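PDB 4LXR: protein toll from Drosophila melanogaster, which binds the cleaved, active form of the cytokine Spätzle at the cell surface and thereby switches on Toll signalling in dorsal-ventral patterning and antifungal immunity. Local coordinates for residues Leu628-Pro632 and Leu653-Pro657; Gln642-Leu646 and Ser666-His671; Ile680-Pro686 and Thr705-Phe709. One frame throughout, in Å; residues are numbered along the deposited sequence.

Contact 1: Leu628-Pro632 and Leu653-Pro657. With NAG (2-acetamido-2-deoxy-beta-D-glucopyranose), chain G.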
# COMPACT_ATOMS: atom_id res chain seq x y z
N LEU A 628 -7.99 59.03 -22.76
CA LEU A 628 -8.77 59.81 -21.80
C LEU A 628 -8.29 61.26 -21.69
O LEU A 628 -7.08 61.53 -21.59
CB LEU A 628 -8.78 59.15 -20.42
CG LEU A 628 -9.42 57.75 -20.36
CD1 LEU A 628 -9.61 57.33 -18.91
CD2 LEU A 628 -10.74 57.70 -21.12
N THR A 629 -9.25 62.18 -21.71
CA THR A 629 -8.96 63.59 -21.51
C THR A 629 -9.34 64.00 -20.09
O THR A 629 -8.84 64.99 -19.56
CB THR A 629 -9.69 64.48 -22.55
OG1 THR A 629 -11.10 64.26 -22.47
CG2 THR A 629 -9.22 64.13 -23.95
N HIS A 630 -10.21 63.21 -19.47
CA HIS A 630 -10.64 63.47 -18.10
C HIS A 630 -10.60 62.20 -17.26
O HIS A 630 -10.65 61.09 -17.79
CB HIS A 630 -12.06 64.04 -18.08
CG HIS A 630 -12.18 65.39 -18.70
ND1 HIS A 630 -12.65 65.58 -19.99
CD2 HIS A 630 -11.89 66.62 -18.22
CE1 HIS A 630 -12.65 66.87 -20.26
NE2 HIS A 630 -12.19 67.53 -19.21
N VAL A 631 -10.52 62.39 -15.95
CA VAL A 631 -10.62 61.28 -15.01
C VAL A 631 -12.06 60.79 -14.98
O VAL A 631 -12.97 61.56 -14.64
CB VAL A 631 -10.19 61.70 -13.60
CG1 VAL A 631 -10.49 60.58 -12.60
CG2 VAL A 631 -8.71 62.07 -13.59
N PRO A 632 -12.28 59.52 -15.33
CA PRO A 632 -13.65 58.98 -15.37
C PRO A 632 -14.23 58.80 -13.98
O PRO A 632 -13.48 58.81 -13.00
CB PRO A 632 -13.47 57.63 -16.05
CG PRO A 632 -12.09 57.22 -15.71
CD PRO A 632 -11.28 58.49 -15.67
N LEU A 653 -4.80 63.27 -20.37
CA LEU A 653 -5.56 64.05 -19.40
C LEU A 653 -5.27 65.54 -19.54
O LEU A 653 -4.11 65.97 -19.52
CB LEU A 653 -5.22 63.61 -17.97
CG LEU A 653 -5.71 62.26 -17.46
CD1 LEU A 653 -5.21 62.01 -16.05
CD2 LEU A 653 -7.22 62.20 -17.50
N LEU A 654 -6.34 66.33 -19.67
CA LEU A 654 -6.20 67.77 -19.85
C LEU A 654 -6.18 68.49 -18.51
O LEU A 654 -5.48 69.48 -18.34
CB LEU A 654 -7.32 68.30 -20.74
CG LEU A 654 -7.37 67.72 -22.15
CD1 LEU A 654 -8.56 68.28 -22.90
CD2 LEU A 654 -6.07 67.98 -22.91
N ARG A 655 -6.94 67.97 -17.56
CA ARG A 655 -7.04 68.58 -16.24
C ARG A 655 -7.44 67.50 -15.23
O ARG A 655 -7.91 66.43 -15.62
CB ARG A 655 -8.06 69.71 -16.27
CG ARG A 655 -8.10 70.60 -15.04
CD ARG A 655 -9.18 71.69 -15.17
NE ARG A 655 -9.04 72.49 -16.39
CZ ARG A 655 -8.09 73.41 -16.59
NH1 ARG A 655 -7.18 73.65 -15.65
NH2 ARG A 655 -8.05 74.08 -17.74
N LEU A 656 -7.23 67.76 -13.94
CA LEU A 656 -7.71 66.87 -12.89
C LEU A 656 -9.03 67.42 -12.33
O LEU A 656 -9.28 68.62 -12.41
CB LEU A 656 -6.67 66.75 -11.78
CG LEU A 656 -5.35 66.07 -12.15
CD1 LEU A 656 -4.38 66.09 -10.97
CD2 LEU A 656 -5.59 64.63 -12.62
N PRO A 657 -9.88 66.54 -11.78
CA PRO A 657 -11.10 67.05 -11.14
C PRO A 657 -10.75 67.57 -9.76
O PRO A 657 -9.60 67.42 -9.33
CB PRO A 657 -11.98 65.80 -11.04
CG PRO A 657 -11.01 64.68 -10.91
CD PRO A 657 -9.80 65.07 -11.74
C1 NAG G . -1.77 66.05 -25.79
C2 NAG G . -2.58 66.37 -27.05
C3 NAG G . -1.94 65.72 -28.27
C4 NAG G . -0.46 66.06 -28.37
C5 NAG G . 0.24 65.77 -27.04
C6 NAG G . 1.68 66.25 -27.01
C7 NAG G . -4.93 66.66 -26.36
C8 NAG G . -6.28 66.01 -26.29
N2 NAG G . -3.96 65.92 -26.90
O3 NAG G . -2.61 66.12 -29.46
O4 NAG G . 0.12 65.26 -29.39
O5 NAG G . -0.43 66.46 -25.98
O6 NAG G . 2.58 65.18 -26.78
O7 NAG G . -4.74 67.81 -25.96

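Contact 2: Gln642-Leu646 and Ser666-His671. With NAG (2-acetamido-2-deoxy-beta-D-glucopyranose), chain K.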
# COMPACT_ATOMS: atom_id res chain seq x y z
N GLN A 642 -7.59 50.67 2.64
CA GLN A 642 -6.65 51.71 3.06
C GLN A 642 -5.98 52.46 1.90
O GLN A 642 -5.68 53.64 2.01
CB GLN A 642 -5.58 51.12 3.98
CG GLN A 642 -6.15 50.47 5.24
CD GLN A 642 -5.13 49.59 5.93
OE1 GLN A 642 -4.06 49.32 5.39
NE2 GLN A 642 -5.47 49.12 7.12
N LEU A 643 -5.76 51.75 0.79
CA LEU A 643 -5.07 52.31 -0.36
C LEU A 643 -5.95 52.28 -1.61
O LEU A 643 -6.72 51.35 -1.82
CB LEU A 643 -3.81 51.50 -0.63
CG LEU A 643 -2.83 51.27 0.52
CD1 LEU A 643 -1.75 50.29 0.06
CD2 LEU A 643 -2.21 52.59 1.01
N MET A 644 -5.79 53.29 -2.46
CA MET A 644 -6.52 53.36 -3.72
C MET A 644 -5.59 53.92 -4.79
O MET A 644 -5.21 55.10 -4.74
CB MET A 644 -7.75 54.25 -3.55
CG MET A 644 -8.60 54.42 -4.79
SD MET A 644 -10.12 55.31 -4.38
CE MET A 644 -11.04 55.22 -5.92
N GLU A 645 -5.20 53.08 -5.74
CA GLU A 645 -4.24 53.49 -6.77
C GLU A 645 -4.96 53.80 -8.06
O GLU A 645 -5.67 52.97 -8.61
CB GLU A 645 -3.19 52.41 -7.02
CG GLU A 645 -2.48 51.90 -5.78
CD GLU A 645 -1.40 50.89 -6.12
OE1 GLU A 645 -0.69 50.45 -5.19
OE2 GLU A 645 -1.25 50.55 -7.31
N LEU A 646 -4.79 55.01 -8.56
CA LEU A 646 -5.47 55.39 -9.79
C LEU A 646 -4.45 55.45 -10.91
O LEU A 646 -3.67 56.38 -11.00
CB LEU A 646 -6.18 56.72 -9.61
CG LEU A 646 -6.91 57.34 -10.80
CD1 LEU A 646 -7.98 56.38 -11.39
CD2 LEU A 646 -7.54 58.62 -10.32
N SER A 666 -10.68 59.83 -2.39
CA SER A 666 -10.10 58.86 -1.46
C SER A 666 -8.85 58.21 -2.03
O SER A 666 -8.26 57.35 -1.39
CB SER A 666 -11.11 57.76 -1.16
OG SER A 666 -12.40 58.30 -1.00
N VAL A 667 -8.49 58.60 -3.25
CA VAL A 667 -7.30 58.10 -3.92
C VAL A 667 -6.04 58.39 -3.09
O VAL A 667 -5.86 59.52 -2.61
CB VAL A 667 -7.13 58.75 -5.31
CG1 VAL A 667 -5.72 58.54 -5.86
CG2 VAL A 667 -8.20 58.24 -6.28
N THR A 668 -5.19 57.38 -2.92
CA THR A 668 -3.95 57.57 -2.18
C THR A 668 -2.73 57.61 -3.10
O THR A 668 -1.64 58.02 -2.70
CB THR A 668 -3.76 56.48 -1.11
OG1 THR A 668 -3.61 55.20 -1.75
CG2 THR A 668 -4.94 56.44 -0.18
N SER A 669 -2.91 57.19 -4.34
CA SER A 669 -1.80 57.11 -5.28
C SER A 669 -2.28 57.55 -6.65
O SER A 669 -3.17 56.91 -7.23
CB SER A 669 -1.28 55.68 -5.35
OG SER A 669 0.12 55.64 -5.44
N LEU A 670 -1.71 58.63 -7.16
CA LEU A 670 -2.02 59.11 -8.51
C LEU A 670 -0.85 58.81 -9.43
O LEU A 670 0.25 59.34 -9.24
CB LEU A 670 -2.29 60.61 -8.51
CG LEU A 670 -3.68 61.08 -8.08
CD1 LEU A 670 -3.74 62.61 -7.94
CD2 LEU A 670 -4.72 60.57 -9.08
N HIS A 671 -1.09 57.97 -10.42
CA HIS A 671 -0.07 57.58 -11.39
C HIS A 671 -0.47 58.16 -12.73
O HIS A 671 -1.27 57.58 -13.47
CB HIS A 671 0.04 56.06 -11.46
CG HIS A 671 0.24 55.41 -10.13
ND1 HIS A 671 1.49 55.11 -9.62
CD2 HIS A 671 -0.65 55.04 -9.17
CE1 HIS A 671 1.36 54.56 -8.43
NE2 HIS A 671 0.07 54.51 -8.13
C1 NAG K . -8.69 59.38 4.22
C2 NAG K . -10.22 59.29 4.15
C3 NAG K . -10.79 59.21 5.56
C4 NAG K . -10.17 58.05 6.32
C5 NAG K . -8.64 58.14 6.29
C6 NAG K . -7.97 56.93 6.89
C7 NAG K . -11.38 60.29 2.23
C8 NAG K . -11.91 61.56 1.63
N2 NAG K . -10.79 60.41 3.43
O3 NAG K . -12.21 59.06 5.51
O4 NAG K . -10.62 58.06 7.67
O5 NAG K . -8.17 58.25 4.94
O6 NAG K . -7.94 55.85 5.97
O7 NAG K . -11.48 59.20 1.66

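Contact 3: Ile680-Pro686 and Thr705-Phe709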
# COMPACT_ATOMS: atom_id res chain seq x y z
N ILE A 680 -1.44 72.29 -12.02
CA ILE A 680 -1.94 71.53 -10.89
C ILE A 680 -2.38 72.46 -9.78
O ILE A 680 -1.59 73.23 -9.24
CB ILE A 680 -0.86 70.61 -10.29
CG1 ILE A 680 -0.29 69.67 -11.36
CG2 ILE A 680 -1.45 69.81 -9.14
CD1 ILE A 680 -1.26 68.59 -11.84
N ASP A 681 -3.65 72.38 -9.41
CA ASP A 681 -4.13 73.12 -8.26
C ASP A 681 -4.16 72.19 -7.06
O ASP A 681 -4.51 71.02 -7.19
CB ASP A 681 -5.52 73.70 -8.51
CG ASP A 681 -5.79 74.94 -7.68
OD1 ASP A 681 -6.07 74.80 -6.46
OD2 ASP A 681 -5.72 76.06 -8.23
N VAL A 682 -3.80 72.72 -5.90
CA VAL A 682 -3.86 71.96 -4.66
C VAL A 682 -5.28 71.44 -4.35
O VAL A 682 -5.44 70.41 -3.70
CB VAL A 682 -3.32 72.80 -3.48
CG1 VAL A 682 -4.22 74.01 -3.23
CG2 VAL A 682 -3.19 71.95 -2.21
N ASP A 683 -6.31 72.13 -4.84
CA ASP A 683 -7.67 71.67 -4.61
C ASP A 683 -8.10 70.59 -5.61
O ASP A 683 -9.26 70.16 -5.63
CB ASP A 683 -8.68 72.83 -4.52
CG ASP A 683 -8.74 73.67 -5.79
OD1 ASP A 683 -8.82 73.10 -6.90
OD2 ASP A 683 -8.72 74.91 -5.67
N GLN A 684 -7.16 70.17 -6.45
CA GLN A 684 -7.35 69.02 -7.33
C GLN A 684 -6.65 67.80 -6.74
O GLN A 684 -6.68 66.73 -7.34
CB GLN A 684 -6.79 69.31 -8.72
CG GLN A 684 -7.63 70.23 -9.58
CD GLN A 684 -6.87 70.76 -10.79
OE1 GLN A 684 -5.64 70.67 -10.85
NE2 GLN A 684 -7.59 71.31 -11.75
N LEU A 685 -6.02 67.95 -5.58
CA LEU A 685 -5.22 66.87 -5.01
C LEU A 685 -5.93 66.18 -3.85
O LEU A 685 -6.15 66.80 -2.82
CB LEU A 685 -3.86 67.38 -4.55
CG LEU A 685 -2.97 67.98 -5.64
CD1 LEU A 685 -1.70 68.56 -5.03
CD2 LEU A 685 -2.65 66.94 -6.69
N PRO A 686 -6.26 64.89 -4.02
CA PRO A 686 -6.93 64.13 -2.96
C PRO A 686 -6.18 64.19 -1.63
O PRO A 686 -4.95 64.25 -1.60
CB PRO A 686 -6.99 62.70 -3.52
CG PRO A 686 -6.19 62.72 -4.79
CD PRO A 686 -6.17 64.13 -5.27
N THR A 705 1.67 76.57 -3.09
CA THR A 705 0.62 75.86 -2.38
C THR A 705 0.67 74.34 -2.64
O THR A 705 0.39 73.53 -1.74
CB THR A 705 -0.78 76.42 -2.70
OG1 THR A 705 -1.76 75.70 -1.94
CG2 THR A 705 -1.09 76.31 -4.17
N VAL A 706 1.04 73.96 -3.86
CA VAL A 706 1.18 72.55 -4.19
C VAL A 706 2.43 71.98 -3.52
O VAL A 706 2.43 70.84 -3.04
CB VAL A 706 1.26 72.32 -5.70
CG1 VAL A 706 1.67 70.89 -6.01
CG2 VAL A 706 -0.08 72.63 -6.33
N LEU A 707 3.48 72.78 -3.46
CA LEU A 707 4.73 72.36 -2.84
C LEU A 707 4.54 72.16 -1.34
O LEU A 707 5.14 71.26 -0.76
CB LEU A 707 5.85 73.38 -3.11
CG LEU A 707 6.11 73.66 -4.60
CD1 LEU A 707 7.16 74.75 -4.79
CD2 LEU A 707 6.53 72.38 -5.33
N GLY A 708 3.70 72.99 -0.72
CA GLY A 708 3.40 72.86 0.69
C GLY A 708 2.69 71.54 0.98
O GLY A 708 3.01 70.84 1.94
N PHE A 709 1.73 71.21 0.11
CA PHE A 709 0.99 69.95 0.17
C PHE A 709 1.94 68.75 0.08
O PHE A 709 1.80 67.77 0.82
CB PHE A 709 -0.02 69.94 -0.98
CG PHE A 709 -0.85 68.68 -1.08
CD1 PHE A 709 -0.35 67.54 -1.71
CD2 PHE A 709 -2.15 68.65 -0.58
CE1 PHE A 709 -1.11 66.39 -1.82
CE2 PHE A 709 -2.92 67.50 -0.68
CZ PHE A 709 -2.40 66.37 -1.31

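Contact 1: Leu628-Pro632 and Leu653-Pro657
A single backbone hydrogen bond joins the two loops: L654 N donates to T629 O at 2.8 Å and 173°. T629 O also receives a CA-H...O contact from L653 CA (3.4 Å), so one carbonyl holds two successive residues. L628 O lies 3.1 Å from L653 N at too poor an angle to bond; L653 N donates instead to N675 OD1, and L628 N donates to N651 OD1. Apolar packing centres on V631, which points at 653-657 and puts CG2 4.2 Å from L653 CD2, 4.2 Å from L656 CD2 and 3.7 Å from P657 CD; T629 CB meets L654 CD1 at 4.0 Å. At the other end L654 CD2 lies 3.3 Å from O7 of an N-acetylglucosamine. Irregular chain joined by sparse backbone bonds and by asparagine side chains that accept from the backbone of the preceding turn is typical of a leucine-rich-repeat solenoid; here the N-terminal capping region of the second, membrane-proximal LRR block of the ectodomain meets its first repeat.

Contact 2: Gln642-Leu646 and Ser666-His671
Two neighbouring strands run side by side in the same direction, 12° apart with axes 4.9 Å from each other, and E645 pairs with S669 and L646 with L670. On the L646 and L670 face, V667 CG2 is the bump between two longer side chains, 4.0 Å from M644 SD and 4.1 Å from L646 CD2. L646 CD2 also meets L670 CD2 at 3.6 Å. On the other face E645 CG lies against S669 CB (4.0 Å), while E645 OE2 turns to H647 NE2. The H671 ring closes in beside them, its NE2 4.0 Å from E645 CB, and stacks with the ring of H647.

T668 turns toward 642-646 and, in rotamer p, sets OG1 3.0 Å from M644 N, its hydrogen-bond donor; the side chain thus fills the place of a backbone acceptor. Its methyl CG2 rests 3.6 Å from Q642 O. M644 O accepts from both T668 N (2.9 Å) and S669 N (3.1 Å); L646 N then bonds to S669 O (2.8 Å) and H671 N to L646 O (3.1 Å). S666 OG donates to O7 of an N-acetylglucosamine at 3.0 Å.

Strand 618-622 flanks the pair beside 643-647, with L619 and I621 against M644; strand 691-693 flanks it beyond 669-671, with L692 against L670.

Contact 3: Ile680-Pro686 and Thr705-Phe709
This is an apolar packing contact between a loop with a short 3-10 turn and a helix, on the part of the solenoid away from its parallel strands; no hydrogen bond crosses it. V706 lies against I680, at the start of 680-686: its CG2 is 3.3 Å from I680 O and 4.2 Å from I680 CG2, and its CG1 meets L685 CD1 at 4.2 Å. V682 points at the helix, with CG1 3.3 Å from T705 OG1 and CG2 3.8 Å from F709 CD2. Both segments belong to successive leucine-rich repeats, 680-686 ending one and helix 704-710 occupying the corresponding return path of the next. F709 reaches back from that helix: L685 CD1 sits 4.0 Å from the ring centroid, 20° off the normal, a CH-pi contact over the face, while P686 O approaches the edge at 3.3 Å from F709 CZ. R717 adds a cation-pi contact to the same ring. The loop is braced from within: D681 OD1 accepts from D683 N (3.1 Å) in an Asx turn, and D681 N donates to Q684 OE1 (3.0 Å). On the helix's far flank, L707 packs against P734 and F738 of helix 733-740.

From the N terminus, 628-632 comes first, in the loop after strand 618-622; 642-646 follows on the next strand. Contact 1 then closes when 653-657 returns beside 628-632, and contact 2 closes at 666-671, so these two loops cross, each spanning about one repeat. Contact 3 opens only afterwards and closes one repeat later, in series with both. Together they tie consecutive coils of the second LRR block: contact 2 through a pair of parallel strands, contacts 1 and 3 through the return segments. They touch one another: V631 CG1 lies 4.2 Å from L646 CD2, L656 CD1 4.1 Å from I680 CD1, and L670 CD1 3.9 Å from P686 CD.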